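Local coordinates for ORC1-type DNA replication protein 2 (Aeropyrum pernix, PDB 1W5T) that binds DNA and ATP and takes part in regulating DNA replication as a Cdc6/Orc-family AAA+ ATPase, at residues A[95-100]-A[104-109]; A[145-150]-A[159-164]; A[227-230]-A[236-239]; A[243-248]-A[264-269]; A[311-316]-A[356-361]. All coordinates share one frame; numbering follows the deposited sequence.

Contact 1 of 5, residues A[95-100]-A[104-109]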
# COMPACT_ATOMS: atom_id res chain seq x y z
N PHE A 95 -7.34 5.49 7.95
CA PHE A 95 -6.48 6.14 8.95
C PHE A 95 -7.14 7.42 9.48
O PHE A 95 -7.01 7.78 10.68
CB PHE A 95 -5.16 6.59 8.29
CG PHE A 95 -4.03 5.62 8.43
CD1 PHE A 95 -4.13 4.52 9.27
CD2 PHE A 95 -2.86 5.81 7.69
CE1 PHE A 95 -3.06 3.61 9.38
CE2 PHE A 95 -1.77 4.91 7.79
CZ PHE A 95 -1.87 3.81 8.64
N ASN A 96 -7.84 8.11 8.58
CA ASN A 96 -8.44 9.42 8.82
C ASN A 96 -9.85 9.37 9.46
O ASN A 96 -10.57 10.39 9.44
CB ASN A 96 -8.45 10.23 7.50
CG ASN A 96 -7.03 10.65 7.03
OD1 ASN A 96 -6.72 11.83 6.96
ND2 ASN A 96 -6.19 9.66 6.70
N ALA A 97 -10.19 8.21 10.06
CA ALA A 97 -11.54 7.88 10.55
C ALA A 97 -11.62 6.78 11.64
O ALA A 97 -11.73 5.61 11.29
CB ALA A 97 -12.44 7.50 9.37
N PRO A 98 -11.60 7.15 12.92
CA PRO A 98 -11.74 6.18 14.04
C PRO A 98 -12.91 5.19 13.99
O PRO A 98 -12.67 4.02 14.28
CB PRO A 98 -11.90 7.08 15.28
CG PRO A 98 -12.17 8.46 14.72
CD PRO A 98 -11.37 8.52 13.43
N ASN A 99 -14.12 5.63 13.65
CA ASN A 99 -15.31 4.78 13.74
C ASN A 99 -16.07 4.70 12.42
O ASN A 99 -15.81 5.47 11.49
CB ASN A 99 -16.25 5.33 14.82
CG ASN A 99 -16.35 6.84 14.77
OD1 ASN A 99 -16.41 7.43 13.69
ND2 ASN A 99 -16.35 7.48 15.95
N LEU A 100 -17.02 3.76 12.34
CA LEU A 100 -17.87 3.58 11.18
C LEU A 100 -18.73 4.82 10.94
O LEU A 100 -19.03 5.19 9.80
CB LEU A 100 -18.75 2.34 11.33
CG LEU A 100 -19.42 1.78 10.06
CD1 LEU A 100 -18.41 1.21 9.05
CD2 LEU A 100 -20.44 0.71 10.41
N LEU A 104 -18.69 6.66 7.30
CA LEU A 104 -19.96 6.92 6.64
C LEU A 104 -20.24 8.39 6.34
O LEU A 104 -20.74 8.74 5.26
CB LEU A 104 -21.11 6.33 7.44
CG LEU A 104 -21.20 4.81 7.41
CD1 LEU A 104 -22.48 4.49 8.12
CD2 LEU A 104 -21.19 4.21 6.03
N SER A 105 -19.90 9.27 7.26
CA SER A 105 -20.24 10.67 6.99
C SER A 105 -19.27 11.23 5.95
O SER A 105 -19.62 12.08 5.13
CB SER A 105 -20.30 11.50 8.27
OG SER A 105 -19.02 11.54 8.88
N LEU A 106 -18.06 10.71 5.93
CA LEU A 106 -17.14 11.01 4.84
C LEU A 106 -17.72 10.51 3.50
O LEU A 106 -17.73 11.24 2.52
CB LEU A 106 -15.73 10.46 5.12
CG LEU A 106 -14.94 11.24 6.19
CD1 LEU A 106 -13.65 10.49 6.54
CD2 LEU A 106 -14.65 12.72 5.83
N ILE A 107 -18.25 9.29 3.47
CA ILE A 107 -18.84 8.80 2.23
C ILE A 107 -20.03 9.68 1.73
O ILE A 107 -20.08 9.99 0.53
CB ILE A 107 -19.21 7.27 2.31
CG1 ILE A 107 -17.95 6.40 2.44
CG2 ILE A 107 -20.04 6.84 1.11
CD1 ILE A 107 -18.23 5.00 2.98
N VAL A 108 -20.95 10.10 2.62
CA VAL A 108 -22.03 11.03 2.21
C VAL A 108 -21.56 12.41 1.72
O VAL A 108 -22.09 12.89 0.71
CB VAL A 108 -23.27 11.19 3.23
CG1 VAL A 108 -23.28 10.18 4.34
CG2 VAL A 108 -23.41 12.63 3.76
N ARG A 109 -20.61 13.04 2.43
CA ARG A 109 -19.96 14.30 2.01
C ARG A 109 -19.61 14.17 0.52
O ARG A 109 -20.01 14.99 -0.30
CB ARG A 109 -18.66 14.55 2.84
CG ARG A 109 -18.75 15.48 4.11
CD ARG A 109 -17.34 16.09 4.65
NE ARG A 109 -16.12 15.36 4.23
CZ ARG A 109 -15.01 15.79 3.59
NH1 ARG A 109 -14.07 14.91 3.33
NH2 ARG A 109 -14.81 17.05 3.22
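Leu104 N donates to Leu100 O at 2.9 Å, a first-turn i to i+4 bond that brings the two CA atoms to 6.0 Å, while further back the approach opens to 8.6 Å between the CA atoms of Ala97 and Leu106. The side chain of Leu104 follows its own amide. With CG lying beside the backbone N (chi1 -72°), CG is set 3.3 Å from Leu100 O, so the carbonyl that takes the helix bond is also flanked by hydrocarbon. The two leucines meet at their branch points, CG of Leu100 4.4 Å from CG of Leu104, and both lean on Ala122 of helix 122-136. All this belongs to the strand-loop-helix unit at one edge of the AAA+ sheet: strand 87-93, an outermost strand, runs into the loop and then helix 100-111, which lies back on that strand through Ile107. Asn99 is the N-cap of the helix; its side chain caps a backbone N in the first turn, and OD1 is also bonded to Thr102 OG1. Two residues after Leu104, Leu106 reaches back to the loop with one methyl. Its CD1 makes an apolar touch on Ala97 CB at 4.3 Å, with the carbonyl oxygen Asn96 O close by at 4.2 Å. The side chain of Asn96 itself lies about 10 Å from the bound magnesium ion.

Contact 2 of 5, residues A[145-150]-A[159-164]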
# COMPACT_ATOMS: atom_id res chain seq x y z
N ASP A 145 -9.55 2.72 1.63
CA ASP A 145 -8.09 2.67 1.73
C ASP A 145 -7.57 2.49 3.16
O ASP A 145 -8.22 2.85 4.13
CB ASP A 145 -7.49 3.95 1.16
CG ASP A 145 -6.19 3.73 0.43
OD1 ASP A 145 -5.52 2.67 0.60
OD2 ASP A 145 -5.73 4.58 -0.35
N GLU A 146 -6.36 1.93 3.26
CA GLU A 146 -5.76 1.62 4.55
C GLU A 146 -6.77 0.81 5.35
O GLU A 146 -6.97 1.08 6.54
CB GLU A 146 -5.36 2.88 5.34
CG GLU A 146 -4.39 3.84 4.66
CD GLU A 146 -2.97 3.30 4.50
OE1 GLU A 146 -2.13 3.97 3.87
OE2 GLU A 146 -2.66 2.22 5.01
N PHE A 147 -7.36 -0.19 4.69
CA PHE A 147 -8.44 -0.98 5.26
C PHE A 147 -7.97 -1.71 6.51
O PHE A 147 -8.73 -1.84 7.47
CB PHE A 147 -9.01 -1.98 4.22
CG PHE A 147 -10.17 -2.78 4.74
CD1 PHE A 147 -11.41 -2.16 4.99
CD2 PHE A 147 -10.04 -4.13 4.99
CE1 PHE A 147 -12.48 -2.89 5.46
CE2 PHE A 147 -11.11 -4.88 5.47
CZ PHE A 147 -12.32 -4.27 5.71
N GLN A 148 -6.71 -2.14 6.51
CA GLN A 148 -6.15 -2.84 7.66
C GLN A 148 -6.35 -2.05 8.95
O GLN A 148 -6.55 -2.67 9.97
CB GLN A 148 -4.68 -3.21 7.46
CG GLN A 148 -3.68 -2.08 7.68
CD GLN A 148 -3.75 -1.02 6.61
OE1 GLN A 148 -4.34 -1.20 5.52
NE2 GLN A 148 -3.11 0.10 6.89
N SER A 149 -6.34 -0.72 8.91
CA SER A 149 -6.63 0.08 10.11
C SER A 149 -8.10 -0.01 10.57
O SER A 149 -8.44 0.25 11.73
CB SER A 149 -6.19 1.54 9.97
OG SER A 149 -7.13 2.31 9.26
N MET A 150 -8.97 -0.40 9.67
CA MET A 150 -10.34 -0.64 10.06
C MET A 150 -10.46 -1.95 10.79
O MET A 150 -11.44 -2.17 11.45
CB MET A 150 -11.25 -0.64 8.85
CG MET A 150 -11.72 0.74 8.45
SD MET A 150 -12.65 0.67 6.92
CE MET A 150 -14.09 -0.15 7.43
N GLU A 159 -19.25 -6.88 13.83
CA GLU A 159 -20.64 -6.91 13.39
C GLU A 159 -20.96 -5.75 12.44
O GLU A 159 -21.74 -5.93 11.51
CB GLU A 159 -21.54 -6.87 14.63
CG GLU A 159 -21.06 -5.88 15.69
CD GLU A 159 -20.28 -6.53 16.83
OE1 GLU A 159 -20.67 -6.29 17.99
OE2 GLU A 159 -19.29 -7.25 16.60
N ASP A 160 -20.34 -4.59 12.67
CA ASP A 160 -20.49 -3.41 11.81
C ASP A 160 -19.91 -3.56 10.41
O ASP A 160 -20.58 -3.25 9.43
CB ASP A 160 -19.84 -2.21 12.48
CG ASP A 160 -20.58 -1.75 13.70
OD1 ASP A 160 -21.82 -2.01 13.78
OD2 ASP A 160 -20.00 -1.12 14.61
N LEU A 161 -18.66 -4.01 10.33
CA LEU A 161 -18.00 -4.28 9.07
C LEU A 161 -18.87 -5.25 8.29
O LEU A 161 -19.04 -5.17 7.07
CB LEU A 161 -16.63 -4.92 9.31
CG LEU A 161 -15.47 -4.04 9.75
CD1 LEU A 161 -14.20 -4.89 9.86
CD2 LEU A 161 -15.26 -2.88 8.80
N TYR A 162 -19.44 -6.17 9.05
CA TYR A 162 -20.31 -7.19 8.51
C TYR A 162 -21.49 -6.57 7.79
O TYR A 162 -21.76 -6.94 6.66
CB TYR A 162 -20.78 -8.06 9.65
CG TYR A 162 -21.34 -9.36 9.23
CD1 TYR A 162 -22.58 -9.44 8.57
CD2 TYR A 162 -20.65 -10.54 9.50
CE1 TYR A 162 -23.11 -10.64 8.19
CE2 TYR A 162 -21.18 -11.76 9.12
CZ TYR A 162 -22.41 -11.80 8.46
OH TYR A 162 -22.98 -12.99 8.07
N THR A 163 -22.19 -5.64 8.44
CA THR A 163 -23.36 -5.03 7.82
C THR A 163 -22.95 -4.14 6.64
O THR A 163 -23.57 -4.20 5.57
CB THR A 163 -24.27 -4.27 8.85
OG1 THR A 163 -23.57 -3.15 9.41
CG2 THR A 163 -24.55 -5.12 10.08
N LEU A 164 -21.89 -3.35 6.83
CA LEU A 164 -21.31 -2.53 5.77
C LEU A 164 -20.98 -3.33 4.52
O LEU A 164 -21.38 -2.97 3.42
CB LEU A 164 -20.04 -1.80 6.25
CG LEU A 164 -19.32 -0.98 5.16
CD1 LEU A 164 -20.13 0.24 4.74
CD2 LEU A 164 -17.90 -0.59 5.57
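Met150 reaches toward Leu161 as an arm that stretches out and then bends. Its CB faces the helix 158-165, 4.6 Å from Leu161 CD2, and CG, beside the backbone N, carries the chain past that branch without a closer touch. SD follows in an extended run and passes 3.6 Å from Phe147 CD1 of its own segment. A turn at chi3 (70°) then swings CE back to Leu161, where it meets CD2 at 3.3 Å, tight for two methyls, and stands 4.3 Å from Leu164 CD2. Phe147 comes to the same Leu161 methyl with CE1, also at 4.3 Å. Phe147 directly follows Asp145 and Glu146, an acidic pair matching the Walker B motif at the end of strand 139-145; Asp145 OD2 bonds Thr66 OG1 of the ATP site. The side chains meet across the contact through carbon alone, and all four residues are buried, so shape and dispersion, rather than any directed bond, hold helix 158-165 against this turn.

Contact 3 of 5, residues A[227-230]-A[236-239]. With ANP (phosphoaminophosphonic acid-adenylate ester), chain D.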
# COMPACT_ATOMS: atom_id res chain seq x y z
N ARG A 227 5.24 10.21 -16.84
CA ARG A 227 5.32 11.50 -16.12
C ARG A 227 6.09 12.59 -16.94
O ARG A 227 5.65 13.74 -17.05
CB ARG A 227 5.91 11.35 -14.71
CG ARG A 227 5.02 10.73 -13.64
CD ARG A 227 3.48 10.87 -13.80
NE ARG A 227 2.86 9.78 -13.08
CZ ARG A 227 2.30 9.88 -11.89
NH1 ARG A 227 2.21 11.07 -11.27
NH2 ARG A 227 1.80 8.76 -11.32
N ALA A 228 7.23 12.25 -17.51
CA ALA A 228 7.93 13.22 -18.35
C ALA A 228 7.02 13.79 -19.47
O ALA A 228 6.76 15.00 -19.54
CB ALA A 228 9.18 12.64 -18.91
N GLU A 229 6.46 12.89 -20.28
CA GLU A 229 5.55 13.24 -21.38
C GLU A 229 4.41 14.16 -21.04
O GLU A 229 4.16 15.11 -21.77
CB GLU A 229 4.99 11.99 -22.06
CG GLU A 229 5.98 11.21 -22.91
CD GLU A 229 5.38 9.94 -23.44
OE1 GLU A 229 6.09 9.14 -24.07
OE2 GLU A 229 4.18 9.71 -23.25
N LEU A 230 3.72 13.89 -19.93
CA LEU A 230 2.62 14.72 -19.46
C LEU A 230 3.08 15.95 -18.69
O LEU A 230 2.36 16.94 -18.59
CB LEU A 230 1.74 13.89 -18.52
CG LEU A 230 1.21 12.55 -19.07
CD1 LEU A 230 0.59 11.68 -17.94
CD2 LEU A 230 0.23 12.73 -20.25
N VAL A 236 13.32 18.93 -22.39
CA VAL A 236 13.93 18.93 -21.09
C VAL A 236 14.60 17.61 -20.74
O VAL A 236 15.56 17.58 -19.98
CB VAL A 236 12.85 19.32 -20.07
CG1 VAL A 236 12.99 18.58 -18.75
CG2 VAL A 236 12.80 20.85 -19.91
N TRP A 237 14.13 16.51 -21.33
CA TRP A 237 14.55 15.18 -20.87
C TRP A 237 14.92 14.25 -21.99
O TRP A 237 14.51 14.41 -23.11
CB TRP A 237 13.45 14.53 -20.03
CG TRP A 237 12.22 14.19 -20.82
CD1 TRP A 237 11.18 15.05 -21.16
CD2 TRP A 237 11.89 12.92 -21.39
NE1 TRP A 237 10.24 14.37 -21.90
CE2 TRP A 237 10.64 13.06 -22.05
CE3 TRP A 237 12.50 11.67 -21.39
CZ2 TRP A 237 9.99 11.99 -22.71
CZ3 TRP A 237 11.84 10.59 -22.08
CH2 TRP A 237 10.61 10.78 -22.72
N GLU A 238 15.66 13.24 -21.62
CA GLU A 238 16.11 12.21 -22.50
C GLU A 238 15.85 10.88 -21.79
O GLU A 238 15.94 10.84 -20.57
CB GLU A 238 17.61 12.38 -22.58
CG GLU A 238 18.20 12.14 -23.91
CD GLU A 238 18.32 13.36 -24.75
OE1 GLU A 238 17.24 13.93 -25.11
OE2 GLU A 238 19.51 13.68 -25.07
N PRO A 239 15.57 9.80 -22.54
CA PRO A 239 15.46 8.46 -21.95
C PRO A 239 16.49 8.13 -20.88
O PRO A 239 16.06 7.64 -19.85
CB PRO A 239 15.64 7.52 -23.18
CG PRO A 239 14.91 8.32 -24.28
CD PRO A 239 15.32 9.77 -24.00
PG ANP D . 1.91 3.58 0.25
O1G ANP D . 2.66 4.79 0.95
O2G ANP D . 0.36 3.68 0.62
O3G ANP D . 2.49 2.16 0.66
PB ANP D . 0.95 3.13 -2.54
O1B ANP D . -0.59 3.35 -2.22
O2B ANP D . 1.23 1.60 -2.63
N3B ANP D . 2.00 3.90 -1.43
PA ANP D . 0.64 4.99 -4.71
O1A ANP D . -0.66 4.52 -5.53
O2A ANP D . 0.23 6.16 -3.72
O3A ANP D . 1.37 3.76 -3.98
O5' ANP D . 1.80 5.41 -5.75
C5' ANP D . 3.05 6.07 -5.52
C4' ANP D . 3.25 7.03 -6.69
O4' ANP D . 3.51 6.31 -7.90
C3' ANP D . 2.00 7.85 -7.01
O3' ANP D . 2.40 9.10 -7.49
C2' ANP D . 1.32 7.09 -8.15
O2' ANP D . 0.45 7.86 -8.99
C1' ANP D . 2.53 6.56 -8.91
N9 ANP D . 2.23 5.26 -9.50
C8 ANP D . 2.22 4.06 -8.83
N7 ANP D . 1.91 3.02 -9.64
C5 ANP D . 1.74 3.52 -10.88
C6 ANP D . 1.41 3.08 -12.27
N6 ANP D . 1.17 1.78 -12.59
N1 ANP D . 1.30 4.02 -13.26
C2 ANP D . 1.51 5.31 -13.05
N3 ANP D . 1.81 5.84 -11.84
C4 ANP D . 1.94 4.96 -10.73
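Ala228 CB rests on the indole of Trp237 in a CH-pi contact, 3.5 Å from the centroid of the five-membered ring and only 11° off its normal. Beside it, Glu229 CG comes within 4.1 Å of Trp237 CZ2, while its carboxylate goes on to a salt bridge with Arg25. The indole is brought over the helix by a chi1 of 67°, which tucks CG between the backbone N and carbonyl carbon. Replacing Trp237 by an alanine would probably leave the Ala228 methyl without its aromatic cover and open a gap between the helix and the loop. Next along the helix is Arg227, which binds the nucleotide: Arg227 NH2 donates to ANP O2' on the ribose at 2.8 Å, with O2' at the edge of the guanidinium. Arg227 NH2 also donates to ANP N3 on the adenine at 3.0 Å. Its NH1 is hydrogen-bonded to Val14 O, a second-shell bond that helps fix the turn of the group. The contact belongs to the helical lid of the AAA+ module. Trp237 also touches Glu225, about a turn back on helix 217-231, and Pro239 opens helix 239-249 against Tyr221, so the loop is laid along the helix it has just left.

Contact 4 of 5, residues A[243-248]-A[264-269]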
# COMPACT_ATOMS: atom_id res chain seq x y z
N GLU A 243 16.49 6.47 -17.03
CA GLU A 243 17.08 5.16 -16.78
C GLU A 243 17.90 5.18 -15.52
O GLU A 243 17.94 4.18 -14.80
CB GLU A 243 18.03 4.78 -17.89
CG GLU A 243 17.36 4.12 -19.05
CD GLU A 243 18.30 4.05 -20.25
OE1 GLU A 243 19.46 3.55 -20.06
OE2 GLU A 243 17.85 4.47 -21.35
N LEU A 244 18.56 6.31 -15.30
CA LEU A 244 19.38 6.54 -14.14
C LEU A 244 18.60 6.38 -12.84
O LEU A 244 19.18 6.07 -11.81
CB LEU A 244 20.00 7.94 -14.23
CG LEU A 244 21.09 8.04 -15.31
CD1 LEU A 244 21.48 9.47 -15.59
CD2 LEU A 244 22.37 7.14 -15.03
N ILE A 245 17.29 6.62 -12.88
CA ILE A 245 16.47 6.57 -11.70
C ILE A 245 16.01 5.13 -11.57
O ILE A 245 16.27 4.47 -10.55
CB ILE A 245 15.30 7.54 -11.78
CG1 ILE A 245 15.81 8.99 -11.84
CG2 ILE A 245 14.43 7.39 -10.51
CD1 ILE A 245 14.79 10.10 -12.29
N SER A 246 15.38 4.64 -12.64
CA SER A 246 14.82 3.29 -12.68
C SER A 246 15.86 2.18 -12.47
O SER A 246 15.56 1.21 -11.80
CB SER A 246 13.96 3.06 -13.94
OG SER A 246 14.63 3.40 -15.13
N ASP A 247 17.09 2.37 -12.97
CA ASP A 247 18.17 1.40 -12.74
C ASP A 247 18.55 1.25 -11.29
O ASP A 247 18.96 0.18 -10.87
CB ASP A 247 19.44 1.76 -13.53
CG ASP A 247 19.48 1.12 -14.89
OD1 ASP A 247 18.40 0.80 -15.45
OD2 ASP A 247 20.55 0.89 -15.49
N VAL A 248 18.44 2.32 -10.52
CA VAL A 248 18.73 2.27 -9.09
C VAL A 248 17.53 1.80 -8.30
O VAL A 248 17.70 0.97 -7.40
CB VAL A 248 19.23 3.64 -8.55
CG1 VAL A 248 19.60 3.55 -7.07
CG2 VAL A 248 20.41 4.14 -9.33
N VAL A 264 9.54 11.29 -7.40
CA VAL A 264 10.02 12.40 -6.57
C VAL A 264 11.48 12.74 -6.99
O VAL A 264 11.83 13.92 -7.13
CB VAL A 264 9.92 12.05 -5.05
CG1 VAL A 264 10.57 13.09 -4.22
CG2 VAL A 264 8.47 11.95 -4.62
N ALA A 265 12.30 11.72 -7.21
CA ALA A 265 13.62 11.93 -7.81
C ALA A 265 13.60 12.74 -9.10
O ALA A 265 14.42 13.63 -9.28
CB ALA A 265 14.33 10.59 -8.04
N LEU A 266 12.70 12.39 -10.01
CA LEU A 266 12.62 13.06 -11.30
C LEU A 266 12.16 14.51 -11.05
O LEU A 266 12.73 15.45 -11.62
CB LEU A 266 11.71 12.27 -12.27
CG LEU A 266 11.33 12.95 -13.59
CD1 LEU A 266 12.58 13.33 -14.32
CD2 LEU A 266 10.50 12.09 -14.51
N LYS A 267 11.15 14.67 -10.19
CA LYS A 267 10.74 15.99 -9.76
C LYS A 267 11.91 16.83 -9.31
O LYS A 267 12.11 17.94 -9.85
CB LYS A 267 9.73 15.97 -8.63
CG LYS A 267 8.97 17.32 -8.50
CD LYS A 267 7.94 17.30 -7.37
CE LYS A 267 8.56 17.83 -6.05
NZ LYS A 267 8.14 17.10 -4.78
N MET A 268 12.64 16.31 -8.33
CA MET A 268 13.77 16.99 -7.69
C MET A 268 14.81 17.38 -8.72
O MET A 268 15.28 18.50 -8.72
CB MET A 268 14.47 16.10 -6.65
CG MET A 268 13.76 15.90 -5.33
SD MET A 268 14.70 14.66 -4.26
CE MET A 268 16.28 15.53 -4.01
N ALA A 269 15.16 16.43 -9.59
CA ALA A 269 16.15 16.67 -10.61
C ALA A 269 15.72 17.87 -11.44
O ALA A 269 16.51 18.74 -11.72
CB ALA A 269 16.37 15.45 -11.46
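Ile245 spreads its two branches over Ala265 and Leu266: a chi1 of -63° puts CG1 beside the backbone N and leaves CG2 on the far side from that N, and the extended chi2 (165°) carries CD1 straight out. This is helix-on-helix packing in the all-helical lid of the AAA+ ATPase, where helix 239-249 lies against helix 259-275 and the CA atoms of Ile245 and Ala265 come to 7.2 Å. Small Ala265 lets the helices approach; its CB takes the CG2 branch at 4.0 Å. The longer branch crosses Leu266 at about a right angle and touches it near the backbone, because Leu266 has its CG turned beside its carbonyl carbon; its side chain also packs on Phe15 and Leu242. That same side chain lies about 5 Å from the side chain of Arg227, which binds ATP. Val286 of helix 283-292 and Leu224 of helix 217-231 also pack on Ile245, so four helices meet round it. Helix 239-249 is kinked here, with the amide N of Ile245 and of Val248 lacking the bond to the preceding turn. At the far tip, Ile245 CD1 stands 3.8 Å from both CA and CB of Leu266.

Contact 5 of 5, residues A[311-316]-A[356-361]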
# COMPACT_ATOMS: atom_id res chain seq x y z
N LEU A 311 14.25 -8.66 17.68
CA LEU A 311 15.02 -7.45 17.40
C LEU A 311 16.54 -7.72 17.47
O LEU A 311 17.31 -7.21 16.66
CB LEU A 311 14.61 -6.37 18.41
CG LEU A 311 13.61 -5.23 18.16
CD1 LEU A 311 12.81 -5.38 16.91
CD2 LEU A 311 12.69 -5.00 19.38
N ILE A 312 16.96 -8.53 18.44
CA ILE A 312 18.35 -8.97 18.53
C ILE A 312 18.81 -9.77 17.27
O ILE A 312 19.90 -9.57 16.76
CB ILE A 312 18.63 -9.75 19.86
CG1 ILE A 312 18.60 -8.80 21.04
CG2 ILE A 312 20.00 -10.38 19.85
CD1 ILE A 312 18.00 -9.44 22.27
N ILE A 313 17.95 -10.64 16.80
CA ILE A 313 18.22 -11.46 15.62
C ILE A 313 18.23 -10.64 14.34
O ILE A 313 19.14 -10.79 13.48
CB ILE A 313 17.22 -12.62 15.53
CG1 ILE A 313 17.29 -13.46 16.82
CG2 ILE A 313 17.50 -13.44 14.28
CD1 ILE A 313 16.04 -14.40 17.08
N LEU A 314 17.24 -9.75 14.22
CA LEU A 314 17.23 -8.79 13.13
C LEU A 314 18.53 -7.97 13.05
O LEU A 314 19.14 -7.82 11.99
CB LEU A 314 16.00 -7.87 13.20
CG LEU A 314 15.80 -6.92 12.01
CD1 LEU A 314 15.81 -7.70 10.70
CD2 LEU A 314 14.46 -6.12 12.11
N ARG A 315 18.95 -7.46 14.19
CA ARG A 315 20.19 -6.70 14.29
C ARG A 315 21.39 -7.50 13.78
O ARG A 315 22.19 -7.01 13.00
CB ARG A 315 20.43 -6.25 15.73
CG ARG A 315 21.42 -5.10 15.80
CD ARG A 315 22.48 -5.26 16.85
NE ARG A 315 23.04 -3.97 17.24
CZ ARG A 315 24.25 -3.53 16.89
NH1 ARG A 315 24.67 -2.35 17.31
NH2 ARG A 315 25.06 -4.27 16.14
N LEU A 316 21.47 -8.76 14.20
CA LEU A 316 22.61 -9.58 13.86
C LEU A 316 22.65 -9.88 12.36
O LEU A 316 23.71 -9.82 11.74
CB LEU A 316 22.60 -10.87 14.68
CG LEU A 316 22.93 -10.79 16.17
CD1 LEU A 316 22.41 -12.04 16.81
CD2 LEU A 316 24.44 -10.61 16.45
N HIS A 356 13.36 -20.36 16.32
CA HIS A 356 12.91 -20.69 14.97
C HIS A 356 11.60 -20.01 14.61
O HIS A 356 11.39 -19.68 13.47
CB HIS A 356 12.76 -22.22 14.80
CG HIS A 356 14.06 -22.96 14.85
ND1 HIS A 356 14.15 -24.33 15.03
CD2 HIS A 356 15.34 -22.51 14.73
CE1 HIS A 356 15.42 -24.69 15.03
NE2 HIS A 356 16.17 -23.61 14.85
N ILE A 357 10.72 -19.85 15.60
CA ILE A 357 9.49 -19.10 15.46
C ILE A 357 9.84 -17.62 15.12
O ILE A 357 9.32 -17.05 14.17
CB ILE A 357 8.62 -19.26 16.74
CG1 ILE A 357 7.76 -20.53 16.64
CG2 ILE A 357 7.71 -18.08 16.98
CD1 ILE A 357 7.62 -21.34 17.97
N TYR A 358 10.75 -17.04 15.91
CA TYR A 358 11.29 -15.70 15.68
C TYR A 358 11.87 -15.47 14.28
O TYR A 358 11.57 -14.43 13.67
CB TYR A 358 12.34 -15.38 16.72
CG TYR A 358 11.78 -15.10 18.09
CD1 TYR A 358 12.52 -15.40 19.24
CD2 TYR A 358 10.52 -14.55 18.23
CE1 TYR A 358 12.00 -15.12 20.52
CE2 TYR A 358 9.99 -14.27 19.48
CZ TYR A 358 10.74 -14.56 20.62
OH TYR A 358 10.18 -14.27 21.84
N LEU A 359 12.67 -16.42 13.78
CA LEU A 359 13.27 -16.32 12.46
C LEU A 359 12.22 -16.36 11.36
O LEU A 359 12.27 -15.57 10.40
CB LEU A 359 14.29 -17.43 12.20
CG LEU A 359 15.74 -17.09 12.48
CD1 LEU A 359 16.56 -18.34 12.56
CD2 LEU A 359 16.31 -16.13 11.45
N LYS A 360 11.30 -17.31 11.51
CA LYS A 360 10.14 -17.41 10.63
C LYS A 360 9.37 -16.10 10.54
O LYS A 360 9.14 -15.60 9.45
CB LYS A 360 9.19 -18.52 11.08
CG LYS A 360 8.55 -19.20 9.88
CD LYS A 360 9.59 -19.99 9.03
CE LYS A 360 8.89 -21.15 8.25
NZ LYS A 360 7.40 -21.08 8.44
N HIS A 361 9.00 -15.54 11.68
CA HIS A 361 8.24 -14.31 11.72
C HIS A 361 8.94 -13.16 11.01
O HIS A 361 8.29 -12.41 10.28
CB HIS A 361 7.92 -13.93 13.15
CG HIS A 361 6.91 -12.85 13.23
ND1 HIS A 361 7.13 -11.69 13.95
CD2 HIS A 361 5.70 -12.71 12.64
CE1 HIS A 361 6.08 -10.89 13.81
NE2 HIS A 361 5.20 -11.49 13.02
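The backbone bond from His361 N to Ile357 O, 2.9 Å long, helps hold the turn of helix 352-364 that offers Tyr358 and Leu359 to Ile313. The setting is the C-terminal winged-helix domain, where helix 308-322 is the first of three core helices and helix 352-364 the third, in the place that serves as the recognition helix in many winged-helix proteins. The helices are close, 7.6 Å between the CA atoms of Ile313 and Leu359, and what fills the space is apolar. Ile313, with CG1 beside its backbone N (chi1 -58°), points one branch at each partner. The extended arm brings CD1 to 3.8 Å from Tyr358 CB, meeting the root of that side chain and crossing it at about a right angle; the ring goes on to lie by His309 and Glu310. Polar groups join the same two helices at the margin: His361 ND1 is hydrogen-bonded to Glu310 OE2. Arg315, two residues on from Ile313, is gripped by salt bridges to Glu319 and, across to helix 392-408, Asp400. Helix 330-345 closes in on the contact as well, through Tyr337 on Ile313 and Leu333 on Leu359. The shorter branch of the isoleucine completes the packing, its CG2 methyl 4.1 Å from Leu359 CD2.

How the contacts relate
From the N terminus the contacts come strictly in series, none nesting in or crossing another. Contact 1 joins the loop after strand 87-93 to helix 100-111, and contact 2 closes a short loop after strand 139-145. Both belong to the AAA domain and touch: Leu100 CD2 lies 3.6 Å from Asp160 CB, tying helix 100-111 to helix 158-165. Contacts 3 and 4 follow in the lid, centres 11 Å apart: the first closes the loop between helices 217-231 and 239-249, the second joins 239-249 to 259-275. Contact 5 closes a much longer excursion, about 40 residues, within the winged-helix domain, its nearest atoms at least about 14 Å from those of any other contact.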